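Local coordinates for conserved Archaeal protein (Sulfolobus acidocaldarius, PDB 4OPC), which uses bound FAD to hydrogenate the double bonds of the geranylgeranyl chains of archaeal membrane phospholipids, at residues A[191-196]-A[254-259]; A[202-207]-A[217-222]; A[206-211]-A[250-255]. All blocks are in the same frame, centred on the assembly; numbering follows the deposited sequence.

Overall arrangement
All three contacts belong to the catalytic domain of the geranylgeranyl reductase, and their chemistry changes with depth. Contact 2 is buried beside the cofactor and lipid: a hairpin within the eight-stranded sheet, with aromatic and apolar side chains towards the lipid. Contact 3, also buried but away from the annotated sites, sets the loop of the same hairpin against helix 242-253 through a ring pair and a hydroxyl-water network. Contact 1, partly exposed, follows this helix and rests on two backbone bonds and a leucine-valine pair, with an aspartate and a lysine chain alongside. Asp256 of contact 1 probably accepts a hydrogen bond from Tyr219 of contact 2, while Trp217 of contact 2 stacks on Tyr253 of contact 3.

Contact 1: residues A[191-196]-A[254-259]; sequences LLTKED and APDVDK
Thr193 and Val257 face each other as an antiparallel, non-hydrogen-bonded pair, their CA atoms 4.2 Å apart and their side chains diverging. The pair is framed by two nearly straight backbone bonds, Asp258 N to Leu192 O at 2.8 Å and Lys194 N to Asp256 O at 2.9 Å. Leu191 slants across Val257, CB to CB 4.0 Å, and reaches on with CD2 to Asp258 O. This short strand 257-258 emerges from a type I turn, Ala254 to Val257, and meets the end of strand 183-193 of the eight-stranded sheet, just before the chain turns a corner into strand 261-271. Thr193 and Asp256 run alongside each other in the same direction, with CG2 of the threonine 3.4 Å from OD2 of the aspartate. Asp256 OD2 is hydrogen-bonded to the Tyr219 hydroxyl and to a water 2.7 Å away. Thr193 OG1, set between the backbone N and the carbonyl carbon (chi1 66°), donates to Glu195 O at 2.9 Å. An alanine here would probably leave Glu195 O without this donor and open a gap beside the Asp256 carboxylate. The extended Lys194 chain runs past Asp256 O, bringing its CE within 3.4 Å of Val257 O.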
loop_
_atom_site.group_PDB
_atom_site.type_symbol
_atom_site.label_atom_id
_atom_site.label_comp_id
_atom_site.label_asym_id
_atom_site.label_seq_id
_atom_site.Cartn_x
_atom_site.Cartn_y
_atom_site.Cartn_z
ATOM N N LEU A 191 20.501 -5.429 -7.978
ATOM C CA LEU A 191 21.707 -5.831 -8.692
ATOM C C LEU A 191 22.623 -4.647 -8.957
ATOM O O LEU A 191 22.168 -3.512 -9.085
ATOM C CB LEU A 191 21.319 -6.460 -10.035
ATOM C CG LEU A 191 20.503 -7.751 -9.963
ATOM C CD1 LEU A 191 19.358 -7.694 -10.946
ATOM C CD2 LEU A 191 21.387 -8.953 -10.252
ATOM N N LEU A 192 23.923 -4.925 -9.049
ATOM C CA LEU A 192 24.881 -3.941 -9.543
ATOM C C LEU A 192 24.802 -3.875 -11.065
ATOM O O LEU A 192 24.412 -4.847 -11.713
ATOM C CB LEU A 192 26.301 -4.318 -9.116
ATOM C CG LEU A 192 26.498 -4.479 -7.608
ATOM C CD1 LEU A 192 27.958 -4.748 -7.255
ATOM C CD2 LEU A 192 25.986 -3.250 -6.876
ATOM N N THR A 193 25.151 -2.724 -11.636
ATOM C CA THR A 193 25.127 -2.547 -13.089
ATOM C C THR A 193 26.538 -2.381 -13.655
ATOM O O THR A 193 27.454 -1.943 -12.954
ATOM C CB THR A 193 24.282 -1.331 -13.508
ATOM O OG1 THR A 193 24.907 -0.128 -13.038
ATOM C CG2 THR A 193 22.879 -1.434 -12.926
ATOM N N LYS A 194 26.700 -2.728 -14.930
ATOM C CA LYS A 194 28.008 -2.688 -15.586
ATOM C C LYS A 194 28.285 -1.317 -16.183
ATOM O O LYS A 194 29.433 -0.951 -16.428
ATOM C CB LYS A 194 28.075 -3.732 -16.698
ATOM C CG LYS A 194 27.607 -5.120 -16.314
ATOM C CD LYS A 194 27.736 -6.055 -17.511
ATOM C CE LYS A 194 26.859 -7.290 -17.371
ATOM N NZ LYS A 194 26.940 -8.150 -18.585
ATOM N N GLU A 195 27.216 -0.576 -16.436
ATOM C CA GLU A 195 27.300 0.745 -17.032
ATOM C C GLU A 195 26.577 1.723 -16.110
ATOM O O GLU A 195 25.601 1.349 -15.448
ATOM C CB GLU A 195 26.640 0.726 -18.412
ATOM C CG GLU A 195 27.250 1.679 -19.425
ATOM C CD GLU A 195 26.870 1.325 -20.854
ATOM O OE1 GLU A 195 26.470 0.167 -21.093
ATOM O OE2 GLU A 195 26.968 2.200 -21.741
ATOM N N ASP A 196 27.069 2.958 -16.049
ATOM C CA ASP A 196 26.433 4.006 -15.260
ATOM C C ASP A 196 24.972 4.128 -15.641
ATOM O O ASP A 196 24.609 4.043 -16.816
ATOM C CB ASP A 196 27.120 5.358 -15.466
ATOM C CG ASP A 196 28.498 5.414 -14.843
ATOM O OD1 ASP A 196 28.812 4.540 -14.010
ATOM O OD2 ASP A 196 29.259 6.344 -15.181
ATOM N N ALA A 254 16.460 -4.477 -18.058
ATOM C CA ALA A 254 17.721 -4.286 -17.354
ATOM C C ALA A 254 18.840 -5.021 -18.080
ATOM O O ALA A 254 19.422 -5.964 -17.542
ATOM C CB ALA A 254 17.603 -4.781 -15.913
ATOM N N PRO A 255 19.156 -4.592 -19.311
ATOM C CA PRO A 255 20.218 -5.263 -20.061
ATOM C C PRO A 255 21.584 -5.016 -19.427
ATOM O O PRO A 255 22.529 -5.736 -19.730
ATOM C CB PRO A 255 20.148 -4.594 -21.436
ATOM C CG PRO A 255 19.566 -3.254 -21.169
ATOM C CD PRO A 255 18.578 -3.463 -20.062
ATOM N N ASP A 256 21.659 -4.028 -18.540
ATOM C CA ASP A 256 22.919 -3.558 -17.976
ATOM C C ASP A 256 23.331 -4.222 -16.665
ATOM O O ASP A 256 24.434 -3.976 -16.180
ATOM C CB ASP A 256 22.863 -2.039 -17.765
ATOM C CG ASP A 256 21.665 -1.598 -16.926
ATOM O OD1 ASP A 256 20.549 -2.136 -17.112
ATOM O OD2 ASP A 256 21.836 -0.693 -16.082
ATOM N N VAL A 257 22.468 -5.044 -16.080
ATOM C CA VAL A 257 22.770 -5.588 -14.753
ATOM C C VAL A 257 23.795 -6.711 -14.807
ATOM O O VAL A 257 23.905 -7.432 -15.795
ATOM C CB VAL A 257 21.520 -6.097 -14.012
ATOM C CG1 VAL A 257 20.603 -4.935 -13.672
ATOM C CG2 VAL A 257 20.791 -7.158 -14.829
ATOM N N ASP A 258 24.547 -6.847 -13.724
ATOM C CA ASP A 258 25.483 -7.942 -13.579
ATOM C C ASP A 258 24.777 -9.031 -12.776
ATOM O O ASP A 258 24.615 -8.916 -11.558
ATOM C CB ASP A 258 26.726 -7.453 -12.845
ATOM C CG ASP A 258 27.826 -8.485 -12.817
ATOM O OD1 ASP A 258 27.516 -9.688 -12.891
ATOM O OD2 ASP A 258 29.003 -8.089 -12.723
ATOM N N LYS A 259 24.351 -10.089 -13.461
ATOM C CA LYS A 259 23.571 -11.147 -12.823
ATOM C C LYS A 259 24.393 -12.019 -11.870
ATOM O O LYS A 259 23.854 -12.924 -11.227
ATOM C CB LYS A 259 22.857 -12.006 -13.869
ATOM C CG LYS A 259 21.666 -11.311 -14.524
ATOM C CD LYS A 259 20.787 -12.300 -15.273
ATOM C CE LYS A 259 21.098 -12.298 -16.752
ATOM N NZ LYS A 259 20.663 -11.021 -17.375
HETATM O O HOH W 1 23.028 1.427 -17.333
#

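Contact 2: residues A[202-207]-A[217-222]. With PGT ((1S)-2-{[{[(2R)-2,3-dihydroxypropyl]oxy}(hydroxy)phosphoryl]oxy}-1-[(palmitoyloxy)methyl]ethyl stearate), chain C.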
loop_
_atom_site.group_PDB
_atom_site.type_symbol
_atom_site.label_atom_id
_atom_site.label_comp_id
_atom_site.label_asym_id
_atom_site.label_seq_id
_atom_site.Cartn_x
_atom_site.Cartn_y
_atom_site.Cartn_z
ATOM N N TYR A 202 15.878 9.320 -11.636
ATOM C CA TYR A 202 14.528 9.004 -12.083
ATOM C C TYR A 202 14.230 7.513 -12.000
ATOM O O TYR A 202 15.004 6.688 -12.500
ATOM C CB TYR A 202 14.299 9.511 -13.515
ATOM C CG TYR A 202 14.029 10.996 -13.563
ATOM C CD1 TYR A 202 15.067 11.913 -13.445
ATOM C CD2 TYR A 202 12.733 11.480 -13.691
ATOM C CE1 TYR A 202 14.819 13.276 -13.468
ATOM C CE2 TYR A 202 12.477 12.843 -13.717
ATOM C CZ TYR A 202 13.523 13.731 -13.603
ATOM O OH TYR A 202 13.266 15.080 -13.627
ATOM N N LEU A 203 13.107 7.171 -11.375
ATOM C CA LEU A 203 12.591 5.810 -11.437
ATOM C C LEU A 203 12.082 5.526 -12.843
ATOM O O LEU A 203 11.675 6.445 -13.560
ATOM C CB LEU A 203 11.425 5.641 -10.476
ATOM C CG LEU A 203 11.685 6.035 -9.023
ATOM C CD1 LEU A 203 10.421 5.799 -8.224
ATOM C CD2 LEU A 203 12.869 5.263 -8.438
ATOM N N ARG A 204 12.109 4.256 -13.236
ATOM C CA ARG A 204 11.526 3.851 -14.510
ATOM C C ARG A 204 10.419 2.847 -14.271
ATOM O O ARG A 204 10.596 1.873 -13.548
ATOM C CB ARG A 204 12.576 3.242 -15.438
ATOM C CG ARG A 204 13.788 4.126 -15.668
ATOM C CD ARG A 204 14.852 3.396 -16.472
ATOM N NE ARG A 204 16.141 4.065 -16.357
ATOM C CZ ARG A 204 17.276 3.600 -16.869
ATOM N NH1 ARG A 204 17.290 2.450 -17.534
ATOM N NH2 ARG A 204 18.402 4.289 -16.716
ATOM N N ILE A 205 9.273 3.095 -14.894
ATOM C CA ILE A 205 8.135 2.187 -14.843
ATOM C C ILE A 205 7.776 1.834 -16.278
ATOM O O ILE A 205 7.615 2.728 -17.120
ATOM C CB ILE A 205 6.933 2.836 -14.138
ATOM C CG1 ILE A 205 7.257 2.996 -12.649
ATOM C CG2 ILE A 205 5.675 1.987 -14.319
ATOM C CD1 ILE A 205 6.153 3.669 -11.846
ATOM N N PHE A 206 7.671 0.541 -16.570
ATOM C CA PHE A 206 7.412 0.060 -17.919
ATOM C C PHE A 206 6.071 -0.640 -17.948
ATOM O O PHE A 206 5.893 -1.699 -17.338
ATOM C CB PHE A 206 8.498 -0.928 -18.348
ATOM C CG PHE A 206 9.901 -0.386 -18.271
ATOM C CD1 PHE A 206 10.478 0.249 -19.356
ATOM C CD2 PHE A 206 10.653 -0.551 -17.120
ATOM C CE1 PHE A 206 11.786 0.722 -19.285
ATOM C CE2 PHE A 206 11.951 -0.077 -17.051
ATOM C CZ PHE A 206 12.509 0.559 -18.126
ATOM N N ILE A 207 5.121 -0.048 -18.659
ATOM C CA ILE A 207 3.821 -0.665 -18.820
ATOM C C ILE A 207 3.899 -1.687 -19.947
ATOM O O ILE A 207 4.418 -1.390 -21.020
ATOM C CB ILE A 207 2.765 0.384 -19.171
ATOM C CG1 ILE A 207 2.789 1.502 -18.136
ATOM C CG2 ILE A 207 1.391 -0.263 -19.241
ATOM C CD1 ILE A 207 2.556 1.026 -16.716
ATOM N N TRP A 217 6.564 -3.516 -15.030
ATOM C CA TRP A 217 7.968 -3.713 -14.705
ATOM C C TRP A 217 8.536 -2.405 -14.189
ATOM O O TRP A 217 8.062 -1.320 -14.557
ATOM C CB TRP A 217 8.757 -4.127 -15.946
ATOM C CG TRP A 217 8.823 -5.603 -16.196
ATOM C CD1 TRP A 217 7.903 -6.370 -16.864
ATOM C CD2 TRP A 217 9.884 -6.483 -15.817
ATOM N NE1 TRP A 217 8.329 -7.678 -16.907
ATOM C CE2 TRP A 217 9.541 -7.772 -16.271
ATOM C CE3 TRP A 217 11.092 -6.306 -15.137
ATOM C CZ2 TRP A 217 10.366 -8.878 -16.065
ATOM C CZ3 TRP A 217 11.910 -7.402 -14.943
ATOM C CH2 TRP A 217 11.549 -8.667 -15.413
ATOM N N TRP A 218 9.564 -2.496 -13.351
ATOM C CA TRP A 218 10.212 -1.282 -12.889
ATOM C C TRP A 218 11.712 -1.418 -12.784
ATOM O O TRP A 218 12.246 -2.523 -12.680
ATOM C CB TRP A 218 9.634 -0.824 -11.550
ATOM C CG TRP A 218 10.014 -1.646 -10.349
ATOM C CD1 TRP A 218 11.164 -1.545 -9.616
ATOM C CD2 TRP A 218 9.211 -2.646 -9.702
ATOM N NE1 TRP A 218 11.140 -2.443 -8.574
ATOM C CE2 TRP A 218 9.950 -3.125 -8.600
ATOM C CE3 TRP A 218 7.946 -3.193 -9.961
ATOM C CZ2 TRP A 218 9.457 -4.113 -7.746
ATOM C CZ3 TRP A 218 7.465 -4.173 -9.128
ATOM C CH2 TRP A 218 8.216 -4.623 -8.025
ATOM N N TYR A 219 12.379 -0.267 -12.779
ATOM C CA TYR A 219 13.826 -0.163 -12.690
ATOM C C TYR A 219 14.047 1.079 -11.824
ATOM O O TYR A 219 13.935 2.210 -12.309
ATOM C CB TYR A 219 14.393 -0.022 -14.114
ATOM C CG TYR A 219 15.895 0.109 -14.270
ATOM C CD1 TYR A 219 16.531 1.326 -14.060
ATOM C CD2 TYR A 219 16.665 -0.968 -14.704
ATOM C CE1 TYR A 219 17.894 1.464 -14.248
ATOM C CE2 TYR A 219 18.038 -0.840 -14.897
ATOM C CZ TYR A 219 18.640 0.383 -14.667
ATOM O OH TYR A 219 19.996 0.553 -14.849
ATOM N N PHE A 220 14.302 0.855 -10.535
ATOM C CA PHE A 220 14.390 1.931 -9.548
ATOM C C PHE A 220 15.859 2.063 -9.121
ATOM O O PHE A 220 16.349 1.239 -8.336
ATOM C CB PHE A 220 13.545 1.591 -8.305
ATOM C CG PHE A 220 12.048 1.681 -8.499
ATOM C CD1 PHE A 220 11.471 2.102 -9.689
ATOM C CD2 PHE A 220 11.213 1.355 -7.444
ATOM C CE1 PHE A 220 10.087 2.183 -9.817
ATOM C CE2 PHE A 220 9.847 1.433 -7.563
ATOM C CZ PHE A 220 9.274 1.853 -8.747
ATOM N N PRO A 221 16.571 3.092 -9.621
ATOM C CA PRO A 221 17.994 3.178 -9.258
ATOM C C PRO A 221 18.199 3.462 -7.774
ATOM O O PRO A 221 17.506 4.302 -7.182
ATOM C CB PRO A 221 18.507 4.355 -10.100
ATOM C CG PRO A 221 17.517 4.463 -11.261
ATOM C CD PRO A 221 16.196 4.104 -10.626
ATOM N N LYS A 222 19.154 2.747 -7.190
ATOM C CA LYS A 222 19.556 2.946 -5.801
ATOM C C LYS A 222 20.939 3.595 -5.715
ATOM O O LYS A 222 21.534 3.675 -4.634
ATOM C CB LYS A 222 19.557 1.609 -5.063
ATOM C CG LYS A 222 18.168 1.118 -4.664
ATOM C CD LYS A 222 18.254 -0.212 -3.923
ATOM C CE LYS A 222 16.927 -0.607 -3.295
ATOM N NZ LYS A 222 16.621 0.192 -2.069
HETATM C C48 PGT C . -1.903 -1.558 -12.469
HETATM C C47 PGT C . -2.362 -1.831 -11.051
HETATM C C46 PGT C . -1.319 -2.665 -10.337
HETATM C C45 PGT C . 0.020 -1.957 -10.397
HETATM C C44 PGT C . 0.894 -2.369 -9.232
HETATM C C43 PGT C . 1.986 -3.309 -9.709
HETATM C C42 PGT C . 2.731 -3.831 -8.501
HETATM C C41 PGT C . 3.470 -2.673 -7.881
HETATM C C40 PGT C . 4.694 -3.164 -7.147
HETATM C C39 PGT C . 5.712 -2.047 -7.181
HETATM C C38 PGT C . 5.117 -0.803 -6.573
HETATM C C37 PGT C . 6.079 0.343 -6.773
HETATM C C36 PGT C . 5.520 1.553 -6.066
HETATM C C35 PGT C . 6.246 2.806 -6.497
HETATM C C34 PGT C . 5.691 3.984 -5.719
HETATM C C33 PGT C . 6.128 5.303 -6.319
HETATM C C32 PGT C . 6.393 6.331 -5.235
HETATM C C31 PGT C . 5.117 6.977 -4.720
HETATM O O31 PGT C . 4.909 6.957 -3.521
HETATM O O2 PGT C . 4.173 7.583 -5.587
HETATM C C2 PGT C . 4.200 8.995 -5.682
HETATM C C1 PGT C . 3.476 9.687 -4.546
HETATM O O3P PGT C . 3.156 8.902 -3.414
HETATM P P PGT C . 1.625 8.694 -3.055
HETATM O O1P PGT C . 0.942 8.468 -4.385
HETATM O O2P PGT C . 1.416 7.497 -2.139
HETATM O O4P PGT C . 0.976 9.967 -2.352
HETATM C C4 PGT C . 1.589 11.240 -2.353
HETATM C C5 PGT C . 0.688 12.280 -1.728
HETATM O O5 PGT C . 1.344 12.871 -0.630
HETATM C C6 PGT C . -0.596 11.628 -1.272
HETATM O O6 PGT C . -0.650 11.541 0.134
HETATM C C3 PGT C . 3.481 9.488 -6.926
HETATM O O3 PGT C . 4.108 9.104 -8.126
HETATM C C11 PGT C . 3.186 8.871 -9.165
HETATM O O11 PGT C . 2.272 9.649 -9.348
HETATM C C12 PGT C . 3.328 7.646 -10.045
HETATM C C13 PGT C . 2.562 7.826 -11.338
HETATM C C14 PGT C . 2.709 6.573 -12.176
HETATM C C15 PGT C . 1.499 5.681 -12.001
HETATM C C16 PGT C . 1.580 4.498 -12.943
HETATM C C17 PGT C . 0.274 4.387 -13.700
HETATM C C18 PGT C . 0.414 3.431 -14.864
HETATM C C19 PGT C . -0.787 3.562 -15.780
HETATM C C20 PGT C . -0.750 4.878 -16.532
HETATM C C21 PGT C . -0.760 4.612 -18.024
HETATM C C22 PGT C . -1.483 5.723 -18.756
HETATM C C23 PGT C . -2.010 5.178 -20.066
HETATM C C24 PGT C . -2.968 6.165 -20.697
HETATM C C25 PGT C . -4.280 5.478 -21.006
HETATM C C26 PGT C . -5.422 6.252 -20.379
#
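Arg204 and Tyr219 exchange two backbone hydrogen bonds, and Phe206 and Trp217 two more, so that strands 202-206 and 217-221 run antiparallel at 171° with their axes 4.6 Å apart. They form a beta hairpin in the middle of the eight-stranded sheet, between strands 70-80 and 226-234. On the face bearing Arg204, Phe206, Trp217 and Tyr219, the arginine lies alongside the tyrosine: extended from CG to NE, it lays its guanidinium over the CE1 side of the ring, NH1 offset toward the rim, with the planes 15° apart and CZ 3.4 Å from Tyr219 CE1. Both polar ends have partners beyond the hairpin, since NH2 bonds to Glu198 O and the tyrosine hydroxyl to Asp256. Phe206 turns its ring edge to Tyr219, CE2 lying 3.8 Å from Tyr219 CB in the plane of the ring. Leu203 covers part of the Phe220 ring; CB touches CD1 of the phenylalanine at 3.6 Å, and Leu203 CD1 makes a CH-pi contact 4.1 Å from the ring centroid. Trp218 CD1 sits over the opposite face of that ring, 3.4 Å above its centre. Trp218 and Phe220 both touch the reduced FAD as well as the bound lipid. Phe220 CZ approaches C35 of one acyl chain at 3.9 Å, whereas C39 of the same chain rests over one face of the Trp218 indole, 3.4 Å from CZ3.

Contact 3: residues A[206-211]-A[250-255]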
loop_
_atom_site.group_PDB
_atom_site.type_symbol
_atom_site.label_atom_id
_atom_site.label_comp_id
_atom_site.label_asym_id
_atom_site.label_seq_id
_atom_site.Cartn_x
_atom_site.Cartn_y
_atom_site.Cartn_z
ATOM N N PHE A 206 7.671 0.541 -16.570
ATOM C CA PHE A 206 7.412 0.060 -17.919
ATOM C C PHE A 206 6.071 -0.640 -17.948
ATOM O O PHE A 206 5.893 -1.699 -17.338
ATOM C CB PHE A 206 8.498 -0.928 -18.348
ATOM C CG PHE A 206 9.901 -0.386 -18.271
ATOM C CD1 PHE A 206 10.478 0.249 -19.356
ATOM C CD2 PHE A 206 10.653 -0.551 -17.120
ATOM C CE1 PHE A 206 11.786 0.722 -19.285
ATOM C CE2 PHE A 206 11.951 -0.077 -17.051
ATOM C CZ PHE A 206 12.509 0.559 -18.126
ATOM N N ILE A 207 5.121 -0.048 -18.659
ATOM C CA ILE A 207 3.821 -0.665 -18.820
ATOM C C ILE A 207 3.899 -1.687 -19.947
ATOM O O ILE A 207 4.418 -1.390 -21.020
ATOM C CB ILE A 207 2.765 0.384 -19.171
ATOM C CG1 ILE A 207 2.789 1.502 -18.136
ATOM C CG2 ILE A 207 1.391 -0.263 -19.241
ATOM C CD1 ILE A 207 2.556 1.026 -16.716
ATOM N N ASP A 208 3.405 -2.898 -19.702
ATOM C CA ASP A 208 3.368 -3.916 -20.739
ATOM C C ASP A 208 2.489 -5.090 -20.312
ATOM O O ASP A 208 2.840 -5.844 -19.402
ATOM C CB ASP A 208 4.782 -4.404 -21.081
ATOM C CG ASP A 208 4.827 -5.201 -22.368
ATOM O OD1 ASP A 208 3.960 -6.076 -22.580
ATOM O OD2 ASP A 208 5.730 -4.966 -23.191
ATOM N N GLN A 209 1.352 -5.251 -20.981
ATOM C CA GLN A 209 0.399 -6.287 -20.611
ATOM C C GLN A 209 0.856 -7.703 -20.952
ATOM O O GLN A 209 0.294 -8.677 -20.443
ATOM C CB GLN A 209 -0.975 -5.979 -21.219
ATOM C CG GLN A 209 -1.528 -4.632 -20.788
ATOM C CD GLN A 209 -1.438 -4.383 -19.278
ATOM O OE1 GLN A 209 -1.560 -5.300 -18.462
ATOM N NE2 GLN A 209 -1.223 -3.127 -18.907
ATOM N N GLU A 210 1.869 -7.830 -21.804
ATOM C CA GLU A 210 2.410 -9.139 -22.149
ATOM C C GLU A 210 3.485 -9.594 -21.166
ATOM O O GLU A 210 3.547 -10.771 -20.805
ATOM C CB GLU A 210 2.984 -9.134 -23.564
ATOM C CG GLU A 210 1.937 -9.004 -24.643
ATOM C CD GLU A 210 2.538 -9.008 -26.035
ATOM O OE1 GLU A 210 3.770 -9.188 -26.151
ATOM O OE2 GLU A 210 1.776 -8.826 -27.009
ATOM N N THR A 211 4.341 -8.671 -20.739
ATOM C CA THR A 211 5.464 -9.038 -19.879
ATOM C C THR A 211 5.175 -8.847 -18.385
ATOM O O THR A 211 5.905 -9.369 -17.547
ATOM C CB THR A 211 6.713 -8.233 -20.246
ATOM O OG1 THR A 211 6.460 -6.855 -19.971
ATOM C CG2 THR A 211 7.049 -8.403 -21.732
ATOM N N LEU A 250 13.711 -10.009 -18.030
ATOM C CA LEU A 250 14.669 -9.126 -17.354
ATOM C C LEU A 250 15.562 -8.337 -18.325
ATOM O O LEU A 250 15.744 -7.127 -18.162
ATOM C CB LEU A 250 15.546 -9.910 -16.369
ATOM C CG LEU A 250 16.636 -9.085 -15.667
ATOM C CD1 LEU A 250 16.013 -7.973 -14.848
ATOM C CD2 LEU A 250 17.553 -9.948 -14.801
ATOM N N ASP A 251 16.077 -9.011 -19.348
ATOM C CA ASP A 251 16.991 -8.374 -20.302
ATOM C C ASP A 251 16.362 -7.202 -21.071
ATOM O O ASP A 251 17.071 -6.299 -21.516
ATOM C CB ASP A 251 17.537 -9.394 -21.304
ATOM C CG ASP A 251 18.504 -10.381 -20.677
ATOM O OD1 ASP A 251 18.940 -10.164 -19.523
ATOM O OD2 ASP A 251 18.844 -11.376 -21.354
ATOM N N LYS A 252 15.046 -7.231 -21.245
ATOM C CA LYS A 252 14.338 -6.154 -21.910
ATOM C C LYS A 252 14.447 -4.870 -21.093
ATOM O O LYS A 252 14.608 -3.784 -21.651
ATOM C CB LYS A 252 12.871 -6.541 -22.095
ATOM C CG LYS A 252 12.106 -5.725 -23.117
ATOM C CD LYS A 252 10.717 -6.320 -23.318
ATOM C CE LYS A 252 9.973 -5.648 -24.460
ATOM N NZ LYS A 252 9.922 -4.169 -24.315
ATOM N N TYR A 253 14.383 -4.999 -19.775
ATOM C CA TYR A 253 14.279 -3.835 -18.900
ATOM C C TYR A 253 15.563 -3.500 -18.159
ATOM O O TYR A 253 15.734 -2.378 -17.681
ATOM C CB TYR A 253 13.125 -4.030 -17.920
ATOM C CG TYR A 253 11.851 -4.335 -18.659
ATOM C CD1 TYR A 253 11.221 -3.352 -19.410
ATOM C CD2 TYR A 253 11.303 -5.610 -18.647
ATOM C CE1 TYR A 253 10.069 -3.626 -20.115
ATOM C CE2 TYR A 253 10.146 -5.897 -19.355
ATOM C CZ TYR A 253 9.537 -4.895 -20.084
ATOM O OH TYR A 253 8.393 -5.163 -20.797
ATOM N N ALA A 254 16.460 -4.477 -18.058
ATOM C CA ALA A 254 17.721 -4.286 -17.354
ATOM C C ALA A 254 18.840 -5.021 -18.080
ATOM O O ALA A 254 19.422 -5.964 -17.542
ATOM C CB ALA A 254 17.603 -4.781 -15.913
ATOM N N PRO A 255 19.156 -4.592 -19.311
ATOM C CA PRO A 255 20.218 -5.263 -20.061
ATOM C C PRO A 255 21.584 -5.016 -19.427
ATOM O O PRO A 255 22.529 -5.736 -19.730
ATOM C CB PRO A 255 20.148 -4.594 -21.436
ATOM C CG PRO A 255 19.566 -3.254 -21.169
ATOM C CD PRO A 255 18.578 -3.463 -20.062
HETATM O O HOH W 2 7.781 -3.303 -22.507
#
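One face of the Phe206 ring receives Tyr253 CD1, which sits 3.4 Å above its plane and is shifted toward the rim. The two side chains pass in opposite senses, the ring planes oblique at 48°. Lys252 CB lies over a face of the tyrosine ring, also toward the rim, while a water and Thr211 OG1 gather at its hydroxyl edge. Trp217 of the neighbouring strand adds a true ring stack to this tyrosine.

Thr211 and Tyr253 reach tip to tip: OG1 and OH are 2.7 Å apart in a hydrogen bond that either could donate. The water lies 2.7 Å from Asp208 OD2 in a hydrogen bond. It accepts from Lys252 NZ at 2.9 Å and bonds to Tyr253 OH at 2.6 Å. It thereby bridges Asp208 and Lys252, whose charges are too far apart for a salt bridge; the nearby ammonium would probably favour the ionised carboxylate. Asp208 CG, anti to the backbone N (chi1 -166°), comes beside the Tyr253 hydroxyl, with the carboxylate plane turned 82° from the ring.

Asp208 OD1 faces back into its own loop, accepting from Glu210 N at 2.8 Å and, from above the carboxylate plane, from Thr211 N at 3.2 Å. Asn360 is a further donor. The bond from Glu210 N makes an Asx turn and that from Thr211 N extends it to an Asx motif, in the hairpin loop that packs against the end of helix 242-253.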